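Local coordinates for protein YcaO (Methanopyrus kandleri, PDB 6CIB) that binds ADP and magnesium in a YcaO-type nucleotide site and probably catalyses ATP-dependent thioamidation of the peptide backbone, at residues D99-A104 with A129-H134; D169-V174 with M231-G236; V222-R227 with R284-N289; R348-V351 with S355-V358. All blocks are in the same frame, centred on the assembly; numbering follows the deposited sequence.

Contact 1 (D99-A104 with A129-H134); sequences DKWTPA and ANEVFH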
loop_
_atom_site.group_PDB
_atom_site.type_symbol
_atom_site.label_atom_id
_atom_site.label_comp_id
_atom_site.label_asym_id
_atom_site.label_seq_id
_atom_site.Cartn_x
_atom_site.Cartn_y
_atom_site.Cartn_z
ATOM N N ASP A 99 17.950 8.331 19.757
ATOM C CA ASP A 99 16.491 8.250 19.896
ATOM C C ASP A 99 15.966 6.884 19.447
ATOM O O ASP A 99 16.512 6.273 18.527
ATOM C CB ASP A 99 15.802 9.357 19.087
ATOM C CG ASP A 99 16.078 10.756 19.629
ATOM O OD1 ASP A 99 15.929 10.984 20.851
ATOM O OD2 ASP A 99 16.421 11.643 18.820
ATOM N N LYS A 100 14.912 6.417 20.113
ATOM C CA LYS A 100 14.298 5.123 19.820
ATOM C C LYS A 100 12.792 5.277 19.757
ATOM O O LYS A 100 12.203 5.972 20.590
ATOM C CB LYS A 100 14.614 4.104 20.920
ATOM C CG LYS A 100 16.063 3.677 21.050
ATOM C CD LYS A 100 16.227 2.893 22.340
ATOM C CE LYS A 100 17.607 2.274 22.456
ATOM N NZ LYS A 100 17.749 1.513 23.730
ATOM N N TRP A 101 12.170 4.630 18.774
ATOM C CA TRP A 101 10.726 4.469 18.787
ATOM C C TRP A 101 10.394 3.121 19.413
ATOM O O TRP A 101 10.773 2.068 18.886
ATOM C CB TRP A 101 10.104 4.619 17.384
ATOM C CG TRP A 101 8.653 4.167 17.309
ATOM C CD1 TRP A 101 7.653 4.449 18.206
ATOM C CD2 TRP A 101 8.051 3.354 16.287
ATOM N NE1 TRP A 101 6.480 3.851 17.816
ATOM C CE2 TRP A 101 6.688 3.183 16.638
ATOM C CE3 TRP A 101 8.528 2.760 15.109
ATOM C CZ2 TRP A 101 5.791 2.444 15.844
ATOM C CZ3 TRP A 101 7.634 2.015 14.319
ATOM C CH2 TRP A 101 6.283 1.864 14.697
ATOM N N THR A 102 9.702 3.174 20.549
ATOM C CA THR A 102 9.246 1.980 21.260
ATOM C C THR A 102 7.712 1.984 21.293
ATOM O O THR A 102 7.118 2.725 22.079
ATOM C CB THR A 102 9.849 1.900 22.682
ATOM O OG1 THR A 102 11.268 2.072 22.604
ATOM C CG2 THR A 102 9.549 0.550 23.342
ATOM N N PRO A 103 7.067 1.171 20.426
ATOM C CA PRO A 103 5.599 1.109 20.378
ATOM C C PRO A 103 4.977 0.670 21.706
ATOM O O PRO A 103 5.614 -0.058 22.478
ATOM C CB PRO A 103 5.324 0.050 19.313
ATOM C CG PRO A 103 6.552 0.004 18.474
ATOM C CD PRO A 103 7.688 0.320 19.394
ATOM N N ALA A 104 3.739 1.109 21.939
ATOM C CA ALA A 104 2.993 0.863 23.185
ATOM C C ALA A 104 2.964 -0.599 23.647
ATOM O O ALA A 104 3.094 -0.876 24.843
ATOM C CB ALA A 104 1.572 1.394 23.049
ATOM N N ALA A 129 13.462 -3.999 14.864
ATOM C CA ALA A 129 13.567 -4.866 13.685
ATOM C C ALA A 129 12.208 -5.410 13.233
ATOM O O ALA A 129 11.971 -5.527 12.031
ATOM C CB ALA A 129 14.557 -5.998 13.924
ATOM N N ASN A 130 11.318 -5.689 14.192
ATOM C CA ASN A 130 9.954 -6.198 13.918
ATOM C C ASN A 130 9.073 -5.161 13.213
ATOM O O ASN A 130 8.037 -5.506 12.633
ATOM C CB ASN A 130 9.272 -6.669 15.217
ATOM C CG ASN A 130 8.041 -7.549 14.971
ATOM O OD1 ASN A 130 8.132 -8.634 14.393
ATOM N ND2 ASN A 130 6.884 -7.086 15.430
ATOM N N GLU A 131 9.487 -3.897 13.280
ATOM C CA GLU A 131 8.804 -2.807 12.601
ATOM C C GLU A 131 9.470 -2.445 11.272
ATOM O O GLU A 131 9.073 -1.481 10.615
ATOM C CB GLU A 131 8.725 -1.574 13.512
ATOM C CG GLU A 131 7.799 -1.715 14.710
ATOM C CD GLU A 131 6.375 -2.070 14.325
ATOM O OE1 GLU A 131 5.836 -1.484 13.357
ATOM O OE2 GLU A 131 5.790 -2.936 14.998
ATOM N N VAL A 132 10.476 -3.222 10.877
ATOM C CA VAL A 132 11.189 -2.970 9.635
ATOM C C VAL A 132 11.089 -4.192 8.716
ATOM O O VAL A 132 10.663 -4.084 7.556
ATOM C CB VAL A 132 12.671 -2.589 9.898
ATOM C CG1 VAL A 132 13.439 -2.437 8.595
ATOM C CG2 VAL A 132 12.767 -1.297 10.694
ATOM N N PHE A 133 11.472 -5.350 9.254
ATOM C CA PHE A 133 11.627 -6.562 8.468
ATOM C C PHE A 133 10.353 -7.385 8.378
ATOM O O PHE A 133 9.406 -7.174 9.146
ATOM C CB PHE A 133 12.776 -7.425 9.026
ATOM C CG PHE A 133 14.128 -6.752 8.994
ATOM C CD1 PHE A 133 14.697 -6.326 7.786
ATOM C CD2 PHE A 133 14.848 -6.565 10.175
ATOM C CE1 PHE A 133 15.946 -5.714 7.759
ATOM C CE2 PHE A 133 16.099 -5.965 10.155
ATOM C CZ PHE A 133 16.649 -5.540 8.945
ATOM N N HIS A 134 10.345 -8.309 7.417
ATOM C CA HIS A 134 9.299 -9.312 7.260
ATOM C C HIS A 134 9.881 -10.515 6.511
ATOM O O HIS A 134 10.422 -10.337 5.423
ATOM C CB HIS A 134 8.089 -8.757 6.501
ATOM C CG HIS A 134 6.956 -9.724 6.400
ATOM N ND1 HIS A 134 6.205 -10.101 7.494
ATOM C CD2 HIS A 134 6.460 -10.414 5.345
ATOM C CE1 HIS A 134 5.287 -10.974 7.113
ATOM N NE2 HIS A 134 5.422 -11.180 5.815
#
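Trp101 lays the six-membered part of its indole against the bent side chain of Glu131. Its CZ3 is 3.8 Å from both CB and CG of Glu131, so the aliphatic part of the glutamate supplies much of the touch, and Trp101 CH2 is 3.6 Å from Glu131 OE1. That oxygen approaches the ring obliquely, with the ring and carboxylate planes 70° apart. Pro103 adds a looser contact, its CG 4.3 Å from Glu131 CG, and the same proline carbon covers one face of the Trp101 ring, 3.5 Å above the plane and toward the rim.

The kink at chi2 of Glu131 (-57°) folds its chain back, so that CB, CG and OE1 all meet the one indole. Glu131 ends a short 3-10 segment; Ala129 O accepts from Val132 N and also from Phe133 N. Trp101 also packs on Val127 and Pro103 on Pro128, of strand 124-128.

No hydrogen bond crosses between the two segments. The carboxylate is claimed instead by two arginines, Arg350 at OE1 and Arg363 at OE2, so a buried glutamate that is probably ionised has its charge balanced from elsewhere while the indole and proline cover its methylenes.

Contact 2 (D169-V174 with M231-G236); sequences DSWSIV and MVMGFG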
loop_
_atom_site.group_PDB
_atom_site.type_symbol
_atom_site.label_atom_id
_atom_site.label_comp_id
_atom_site.label_asym_id
_atom_site.label_seq_id
_atom_site.Cartn_x
_atom_site.Cartn_y
_atom_site.Cartn_z
ATOM N N ASP A 169 -4.444 3.783 7.209
ATOM C CA ASP A 169 -4.950 4.606 8.320
ATOM C C ASP A 169 -6.433 4.936 8.120
ATOM O O ASP A 169 -7.232 4.755 9.052
ATOM C CB ASP A 169 -4.111 5.883 8.513
ATOM C CG ASP A 169 -4.593 6.732 9.693
ATOM O OD1 ASP A 169 -4.269 6.416 10.860
ATOM O OD2 ASP A 169 -5.301 7.724 9.443
ATOM N N SER A 170 -6.786 5.401 6.914
ATOM C CA SER A 170 -8.180 5.672 6.531
ATOM C C SER A 170 -9.064 4.432 6.633
ATOM O O SER A 170 -10.133 4.483 7.238
ATOM C CB SER A 170 -8.267 6.234 5.112
ATOM O OG SER A 170 -7.854 7.582 5.060
ATOM N N TRP A 171 -8.607 3.328 6.036
ATOM C CA TRP A 171 -9.318 2.056 6.083
ATOM C C TRP A 171 -9.498 1.568 7.531
ATOM O O TRP A 171 -10.590 1.125 7.896
ATOM C CB TRP A 171 -8.614 1.025 5.184
ATOM C CG TRP A 171 -9.269 -0.321 5.085
ATOM C CD1 TRP A 171 -10.570 -0.636 5.371
ATOM C CD2 TRP A 171 -8.657 -1.536 4.626
ATOM N NE1 TRP A 171 -10.797 -1.971 5.151
ATOM C CE2 TRP A 171 -9.644 -2.553 4.696
ATOM C CE3 TRP A 171 -7.366 -1.870 4.181
ATOM C CZ2 TRP A 171 -9.384 -3.884 4.330
ATOM C CZ3 TRP A 171 -7.104 -3.196 3.821
ATOM C CH2 TRP A 171 -8.117 -4.184 3.890
ATOM N N SER A 172 -8.446 1.692 8.345
ATOM C CA SER A 172 -8.495 1.323 9.767
ATOM C C SER A 172 -9.511 2.144 10.571
ATOM O O SER A 172 -10.204 1.602 11.422
ATOM C CB SER A 172 -7.118 1.440 10.397
ATOM O OG SER A 172 -6.235 0.487 9.848
ATOM N N ILE A 173 -9.593 3.439 10.275
ATOM C CA ILE A 173 -10.587 4.341 10.864
ATOM C C ILE A 173 -12.027 3.932 10.523
ATOM O O ILE A 173 -12.875 3.861 11.412
ATOM C CB ILE A 173 -10.238 5.831 10.543
ATOM C CG1 ILE A 173 -9.574 6.480 11.755
ATOM C CG2 ILE A 173 -11.440 6.675 10.145
ATOM C CD1 ILE A 173 -8.199 5.937 12.071
ATOM N N VAL A 174 -12.269 3.636 9.246
ATOM C CA VAL A 174 -13.569 3.167 8.759
ATOM C C VAL A 174 -14.001 1.863 9.447
ATOM O O VAL A 174 -15.136 1.761 9.893
ATOM C CB VAL A 174 -13.583 3.065 7.204
ATOM C CG1 VAL A 174 -14.830 2.349 6.681
ATOM C CG2 VAL A 174 -13.494 4.456 6.586
HETATM N N MSE A 231 -15.942 -11.329 -3.888
HETATM C CA MSE A 231 -16.331 -10.107 -3.190
HETATM C C MSE A 231 -15.097 -9.643 -2.481
HETATM O O MSE A 231 -14.766 -10.112 -1.386
HETATM C CB MSE A 231 -17.515 -10.324 -2.251
HETATM C CG MSE A 231 -18.774 -10.409 -3.102
HETATM SE SE MSE A 231 -20.326 -10.752 -1.939
HETATM C CE MSE A 231 -20.451 -8.991 -1.078
ATOM N N VAL A 232 -14.394 -8.728 -3.141
ATOM C CA VAL A 232 -13.092 -8.259 -2.704
ATOM C C VAL A 232 -13.152 -6.747 -2.503
ATOM O O VAL A 232 -14.146 -6.091 -2.859
ATOM C CB VAL A 232 -11.959 -8.641 -3.705
ATOM C CG1 VAL A 232 -11.759 -10.158 -3.782
ATOM C CG2 VAL A 232 -12.200 -8.047 -5.096
HETATM N N MSE A 233 -12.086 -6.199 -1.933
HETATM C CA MSE A 233 -11.974 -4.756 -1.736
HETATM C C MSE A 233 -10.662 -4.296 -2.292
HETATM O O MSE A 233 -9.674 -5.021 -2.246
HETATM C CB MSE A 233 -12.033 -4.412 -0.250
HETATM C CG MSE A 233 -13.340 -4.815 0.421
HETATM SE SE MSE A 233 -13.276 -4.175 2.289
HETATM C CE MSE A 233 -12.063 -5.560 2.962
ATOM N N GLY A 234 -10.651 -3.085 -2.841
ATOM C CA GLY A 234 -9.425 -2.430 -3.299
ATOM C C GLY A 234 -9.348 -1.017 -2.749
ATOM O O GLY A 234 -10.384 -0.383 -2.524
ATOM N N PHE A 235 -8.125 -0.531 -2.519
ATOM C CA PHE A 235 -7.906 0.821 -1.998
ATOM C C PHE A 235 -6.792 1.550 -2.732
ATOM O O PHE A 235 -5.852 0.931 -3.234
ATOM C CB PHE A 235 -7.594 0.797 -0.493
ATOM C CG PHE A 235 -8.656 0.138 0.330
ATOM C CD1 PHE A 235 -9.736 0.875 0.813
ATOM C CD2 PHE A 235 -8.594 -1.234 0.606
ATOM C CE1 PHE A 235 -10.742 0.256 1.553
ATOM C CE2 PHE A 235 -9.600 -1.854 1.341
ATOM C CZ PHE A 235 -10.668 -1.107 1.818
ATOM N N GLY A 236 -6.913 2.872 -2.782
ATOM C CA GLY A 236 -5.867 3.736 -3.316
ATOM C C GLY A 236 -5.793 5.046 -2.558
ATOM O O GLY A 236 -6.810 5.547 -2.068
#
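The closest backbone approach between helix segment 169-174 and segment 231-236 is from Trp171 to Phe235, whose CA atoms lie 8.3 Å apart. One side is a turn of the long helix 154-177; the other is extended, becoming strand from Met233 onward. No hydrogen bond joins the two, and at this separation the space between the backbones is bridged by side chains.

Trp171 and Phe235 do most of this. Their rings form a face-to-face stack, with the Phe235 ring centroid 4.0 Å from that of the five-membered ring of Trp171 and the planes inclined by 27°. The overlap is uneven: Phe235 CE2 sits 3.3 Å above the middle of the indole, whereas Trp171 CG lies nearer the rim of the phenyl ring. With CG anti to the backbone N (chi1 -177°), Trp171 sends its indole out from the helix to meet the phenyl ring.

Met233, present as selenomethionine, comes in at the benzo end. Its CE is 3.4 Å from Trp171 CZ2, and SE stands 5.2 Å from the centroid of the five-membered ring, 56° off its normal, an oblique Met-aromatic contact. The chain is bent at its last torsion, which turns the methyl group in to the indole.

Trp171 NE1 is hydrogen-bonded to Glu175 OE2, one turn on in the same helix, while Leu209 of strand 203-209 and Val358 also touch this tryptophan. Across these two segments the contact is therefore apolar and aromatic, with the indole N-H satisfied within the helix.

Contact 3 (V222-R227 with R284-N289); sequences VTEAER and RLKRLN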
loop_
_atom_site.group_PDB
_atom_site.type_symbol
_atom_site.label_atom_id
_atom_site.label_comp_id
_atom_site.label_asym_id
_atom_site.label_seq_id
_atom_site.Cartn_x
_atom_site.Cartn_y
_atom_site.Cartn_z
ATOM N N VAL A 222 -15.456 -1.672 -3.581
ATOM C CA VAL A 222 -15.994 -2.936 -3.070
ATOM C C VAL A 222 -16.821 -3.634 -4.145
ATOM O O VAL A 222 -17.506 -2.980 -4.938
ATOM C CB VAL A 222 -16.807 -2.786 -1.742
ATOM C CG1 VAL A 222 -15.884 -2.461 -0.580
ATOM C CG2 VAL A 222 -17.911 -1.739 -1.856
ATOM N N THR A 223 -16.729 -4.961 -4.175
ATOM C CA THR A 223 -17.489 -5.749 -5.133
ATOM C C THR A 223 -18.607 -6.557 -4.485
ATOM O O THR A 223 -18.505 -6.995 -3.335
ATOM C CB THR A 223 -16.607 -6.681 -5.998
ATOM O OG1 THR A 223 -15.989 -7.675 -5.176
ATOM C CG2 THR A 223 -15.538 -5.884 -6.746
ATOM N N GLU A 224 -19.682 -6.709 -5.246
ATOM C CA GLU A 224 -20.722 -7.682 -4.980
ATOM C C GLU A 224 -20.644 -8.690 -6.115
ATOM O O GLU A 224 -20.483 -8.312 -7.274
ATOM C CB GLU A 224 -22.079 -6.983 -4.953
ATOM C CG GLU A 224 -23.191 -7.777 -4.289
ATOM C CD GLU A 224 -24.496 -7.001 -4.189
ATOM O OE1 GLU A 224 -24.463 -5.764 -3.991
ATOM O OE2 GLU A 224 -25.562 -7.643 -4.301
ATOM N N ALA A 225 -20.726 -9.972 -5.783
ATOM C CA ALA A 225 -20.623 -11.043 -6.776
ATOM C C ALA A 225 -21.466 -12.226 -6.331
ATOM O O ALA A 225 -21.772 -12.361 -5.138
ATOM C CB ALA A 225 -19.166 -11.462 -6.967
ATOM N N GLU A 226 -21.833 -13.086 -7.279
ATOM C CA GLU A 226 -22.585 -14.295 -6.933
ATOM C C GLU A 226 -21.719 -15.375 -6.285
ATOM O O GLU A 226 -22.230 -16.233 -5.567
ATOM C CB GLU A 226 -23.420 -14.821 -8.114
ATOM C CG GLU A 226 -22.646 -15.335 -9.319
ATOM C CD GLU A 226 -23.555 -15.813 -10.449
ATOM O OE1 GLU A 226 -24.759 -16.075 -10.205
ATOM O OE2 GLU A 226 -23.063 -15.930 -11.596
ATOM N N ARG A 227 -20.412 -15.312 -6.528
ATOM C CA ARG A 227 -19.429 -16.094 -5.777
ATOM C C ARG A 227 -18.801 -15.212 -4.700
ATOM O O ARG A 227 -18.370 -14.081 -4.979
ATOM C CB ARG A 227 -18.344 -16.653 -6.702
ATOM C CG ARG A 227 -18.821 -17.725 -7.678
ATOM C CD ARG A 227 -17.755 -18.104 -8.701
ATOM N NE ARG A 227 -16.418 -18.268 -8.116
ATOM C CZ ARG A 227 -15.985 -19.346 -7.456
ATOM N NH1 ARG A 227 -16.770 -20.406 -7.272
ATOM N NH2 ARG A 227 -14.749 -19.362 -6.975
ATOM N N ARG A 284 -24.973 -12.626 3.251
ATOM C CA ARG A 284 -24.490 -12.476 4.627
ATOM C C ARG A 284 -23.190 -11.664 4.719
ATOM O O ARG A 284 -23.015 -10.882 5.660
ATOM C CB ARG A 284 -24.354 -13.813 5.371
ATOM C CG ARG A 284 -23.734 -13.635 6.753
ATOM C CD ARG A 284 -24.515 -14.279 7.871
ATOM N NE ARG A 284 -25.700 -13.522 8.292
ATOM C CZ ARG A 284 -25.886 -12.981 9.501
ATOM N NH1 ARG A 284 -24.970 -13.085 10.460
ATOM N NH2 ARG A 284 -27.011 -12.327 9.754
ATOM N N LEU A 285 -22.286 -11.854 3.759
ATOM C CA LEU A 285 -21.076 -11.023 3.707
ATOM C C LEU A 285 -21.453 -9.546 3.625
ATOM O O LEU A 285 -20.914 -8.736 4.381
ATOM C CB LEU A 285 -20.117 -11.453 2.585
ATOM C CG LEU A 285 -18.711 -10.816 2.598
ATOM C CD1 LEU A 285 -17.998 -10.936 3.941
ATOM C CD2 LEU A 285 -17.851 -11.370 1.468
ATOM N N LYS A 286 -22.408 -9.227 2.746
ATOM C CA LYS A 286 -23.008 -7.887 2.640
ATOM C C LYS A 286 -23.510 -7.349 3.981
ATOM O O LYS A 286 -23.212 -6.207 4.336
ATOM C CB LYS A 286 -24.180 -7.889 1.648
ATOM C CG LYS A 286 -23.846 -7.458 0.236
ATOM C CD LYS A 286 -25.106 -7.268 -0.600
ATOM C CE LYS A 286 -25.752 -5.907 -0.381
ATOM N NZ LYS A 286 -26.588 -5.511 -1.549
ATOM N N ARG A 287 -24.274 -8.175 4.703
ATOM C CA ARG A 287 -24.846 -7.803 6.003
ATOM C C ARG A 287 -23.809 -7.580 7.096
ATOM O O ARG A 287 -23.969 -6.678 7.921
ATOM C CB ARG A 287 -25.889 -8.825 6.465
ATOM C CG ARG A 287 -27.283 -8.493 5.974
ATOM C CD ARG A 287 -28.333 -9.465 6.483
ATOM N NE ARG A 287 -29.639 -9.101 5.941
ATOM C CZ ARG A 287 -30.142 -9.546 4.789
ATOM N NH1 ARG A 287 -29.469 -10.409 4.034
ATOM N NH2 ARG A 287 -31.336 -9.128 4.392
ATOM N N LEU A 288 -22.757 -8.402 7.096
ATOM C CA LEU A 288 -21.622 -8.217 8.005
ATOM C C LEU A 288 -20.796 -6.969 7.663
ATOM O O LEU A 288 -20.081 -6.440 8.522
ATOM C CB LEU A 288 -20.737 -9.473 8.042
ATOM C CG LEU A 288 -21.315 -10.779 8.613
ATOM C CD1 LEU A 288 -20.327 -11.921 8.399
ATOM C CD2 LEU A 288 -21.700 -10.665 10.085
ATOM N N ASN A 289 -20.926 -6.497 6.422
ATOM C CA ASN A 289 -20.183 -5.337 5.932
ATOM C C ASN A 289 -21.085 -4.198 5.451
ATOM O O ASN A 289 -20.786 -3.522 4.458
ATOM C CB ASN A 289 -19.189 -5.778 4.857
ATOM C CG ASN A 289 -17.992 -6.480 5.446
ATOM O OD1 ASN A 289 -17.113 -5.842 6.013
ATOM N ND2 ASN A 289 -17.953 -7.798 5.327
#
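Lys286 and Glu224 form a salt bridge, with Lys286 NZ donating to Glu224 OE1 at 3.2 Å. The ammonium meets this oxygen from above the carboxylate plane, 47° out of it, and its distance to Glu224 OE2 is longer, 3.6 Å. Such a length and such an approach suggest an electrostatic pairing more than a strongly directed bond.

The lysine methylenes accompany it: Lys286 CD lies over the carboxylate, 3.7 Å from Glu224 CD, before the tip of the chain turns to OE1. The bend is at chi3 (82°). Glu224, in contrast, is extended beyond CG, carrying its carboxylate across from the strand to the helix, whose CA atoms come no nearer than 8.0 Å, at Glu224 and Lys286.

One turn past Leu285, Asn289 is the first residue to leave helical geometry. Its ND2 donates to Leu285 O at 3.2 Å, with the acceptor close to the amide plane, fastening this side chain over the end of the helix.

The pair lies at the surface, away from the nucleotide site. It joins the end of strand 217-224, the middle strand of a three-stranded antiparallel sheet, to helix 282-288; beside it, Lys286 touches Phe293 of helix 290-293 and Leu285 packs on Val228 and Met231.

Contact 4 (R348-V351 with S355-V358); sequences RVRV and SEYV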
loop_
_atom_site.group_PDB
_atom_site.type_symbol
_atom_site.label_atom_id
_atom_site.label_comp_id
_atom_site.label_asym_id
_atom_site.label_seq_id
_atom_site.Cartn_x
_atom_site.Cartn_y
_atom_site.Cartn_z
ATOM N N ARG A 348 11.274 1.251 4.084
ATOM C CA ARG A 348 10.151 1.047 4.964
ATOM C C ARG A 348 9.798 2.397 5.601
ATOM O O ARG A 348 10.633 3.024 6.263
ATOM C CB ARG A 348 10.484 0.004 6.029
ATOM C CG ARG A 348 9.286 -0.463 6.833
ATOM C CD ARG A 348 8.486 -1.515 6.070
ATOM N NE ARG A 348 7.189 -1.749 6.700
ATOM C CZ ARG A 348 6.960 -2.632 7.668
ATOM N NH1 ARG A 348 7.940 -3.408 8.136
ATOM N NH2 ARG A 348 5.738 -2.744 8.173
ATOM N N VAL A 349 8.566 2.834 5.363
ATOM C CA VAL A 349 8.008 4.045 5.972
ATOM C C VAL A 349 7.131 3.606 7.127
ATOM O O VAL A 349 6.259 2.745 6.955
ATOM C CB VAL A 349 7.188 4.875 4.956
ATOM C CG1 VAL A 349 6.489 6.057 5.634
ATOM C CG2 VAL A 349 8.091 5.362 3.830
ATOM N N ARG A 350 7.398 4.163 8.303
ATOM C CA ARG A 350 6.542 3.975 9.470
ATOM C C ARG A 350 6.042 5.341 9.939
ATOM O O ARG A 350 6.815 6.300 10.012
ATOM C CB ARG A 350 7.283 3.270 10.625
ATOM C CG ARG A 350 8.101 2.026 10.270
ATOM C CD ARG A 350 7.272 0.885 9.687
ATOM N NE ARG A 350 6.307 0.342 10.644
ATOM C CZ ARG A 350 4.999 0.240 10.430
ATOM N NH1 ARG A 350 4.469 0.623 9.271
ATOM N NH2 ARG A 350 4.216 -0.271 11.379
ATOM N N VAL A 351 4.751 5.421 10.244
ATOM C CA VAL A 351 4.174 6.619 10.862
ATOM C C VAL A 351 3.683 6.161 12.238
ATOM O O VAL A 351 2.746 5.351 12.333
ATOM C CB VAL A 351 3.072 7.257 9.975
ATOM C CG1 VAL A 351 2.515 8.529 10.601
ATOM C CG2 VAL A 351 3.617 7.576 8.584
ATOM N N SER A 355 -2.951 4.504 12.237
ATOM C CA SER A 355 -3.630 3.258 12.580
ATOM C C SER A 355 -3.319 2.153 11.579
ATOM O O SER A 355 -3.314 2.381 10.368
ATOM C CB SER A 355 -5.137 3.454 12.659
ATOM O OG SER A 355 -5.742 2.281 13.190
ATOM N N GLU A 356 -3.055 0.963 12.113
ATOM C CA GLU A 356 -2.874 -0.241 11.315
ATOM C C GLU A 356 -3.826 -1.344 11.806
ATOM O O GLU A 356 -3.536 -2.539 11.691
ATOM C CB GLU A 356 -1.400 -0.671 11.307
ATOM C CG GLU A 356 -0.475 0.329 10.612
ATOM C CD GLU A 356 0.996 -0.029 10.687
ATOM O OE1 GLU A 356 1.443 -0.621 11.695
ATOM O OE2 GLU A 356 1.727 0.314 9.732
ATOM N N TYR A 357 -4.983 -0.905 12.311
ATOM C CA TYR A 357 -6.058 -1.765 12.825
ATOM C C TYR A 357 -6.478 -2.888 11.868
ATOM O O TYR A 357 -6.733 -4.017 12.311
ATOM C CB TYR A 357 -7.270 -0.909 13.228
ATOM C CG TYR A 357 -8.421 -1.678 13.846
ATOM C CD1 TYR A 357 -8.355 -2.129 15.176
ATOM C CD2 TYR A 357 -9.588 -1.940 13.113
ATOM C CE1 TYR A 357 -9.413 -2.831 15.750
ATOM C CE2 TYR A 357 -10.647 -2.643 13.676
ATOM C CZ TYR A 357 -10.552 -3.080 14.995
ATOM O OH TYR A 357 -11.592 -3.778 15.564
ATOM N N VAL A 358 -6.538 -2.573 10.570
ATOM C CA VAL A 358 -6.878 -3.558 9.518
ATOM C C VAL A 358 -5.843 -4.687 9.363
ATOM O O VAL A 358 -6.162 -5.754 8.831
ATOM C CB VAL A 358 -7.164 -2.899 8.135
ATOM C CG1 VAL A 358 -8.439 -2.079 8.178
ATOM C CG2 VAL A 358 -5.996 -2.049 7.648
HETATM O O HOH W 1 2.819 3.224 10.140
#
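Arg350 grips Glu356 end-on with two nitrogens, one to each carboxylate oxygen. Arg350 NH1 donates to Glu356 OE2 at 2.8 Å and Arg350 NH2 to Glu356 OE1 at 2.8 Å, both at the syn lone pairs. The acceptors lie within 5° of the guanidinium plane, and the two flat groups are only 19° apart. A further bond from Arg350 NH2 to Glu356 OE2 is weak.

Successive bends at chi2 and chi3 bring the arginine end round to meet the extended glutamate. Arg348 NH2 lies over one guanidinium face of Arg350, 3.7 Å above its plane and offset toward the rim. Arg350 NH2 has a second carboxylate partner in Glu131, and Asn146 ND2 is a further donor to Glu356 OE2.

The salt bridge ties strand 346-351, in the five-stranded antiparallel sheet of the YcaO domain, to the loop that follows it, from Arg350 to Glu356 six residues on.

Away from this tight pairing, the looser side is bridged by one water. Water 1 accepts from Val351 N at 2.9 Å and donates to Glu356 OE2 at 3.1 Å, linking backbone and carboxylate where Val351 and Ser355 barely touch the opposing segment. Within the loop, Tyr357 N makes a weak bond to Ser355 OG.

How the contacts relate
Contacts 1 and 4 share a charge network: centres 11 Å apart, they meet where Glu131 OE1 lies 2.8 Å from Arg350 NH2, so one arginine serves carboxylates from both. Contact 4 reaches contact 2, 13 Å away between centres, through helix 154-177, with Asp169 OD1 2.7 Å from Ser355 N. Contacts 2 and 3, centres 15 Å apart, rest on neighbouring strands of one sheet, and Thr223 OG1 lies 2.8 Å from Val232 N. The nucleotide site lies nearest contact 2, with the Phe235 side chain about 8 Å from ADP; the Arg350 side chain is about 11 Å from magnesium, too far for a coordination shell, while contact 3 is remote.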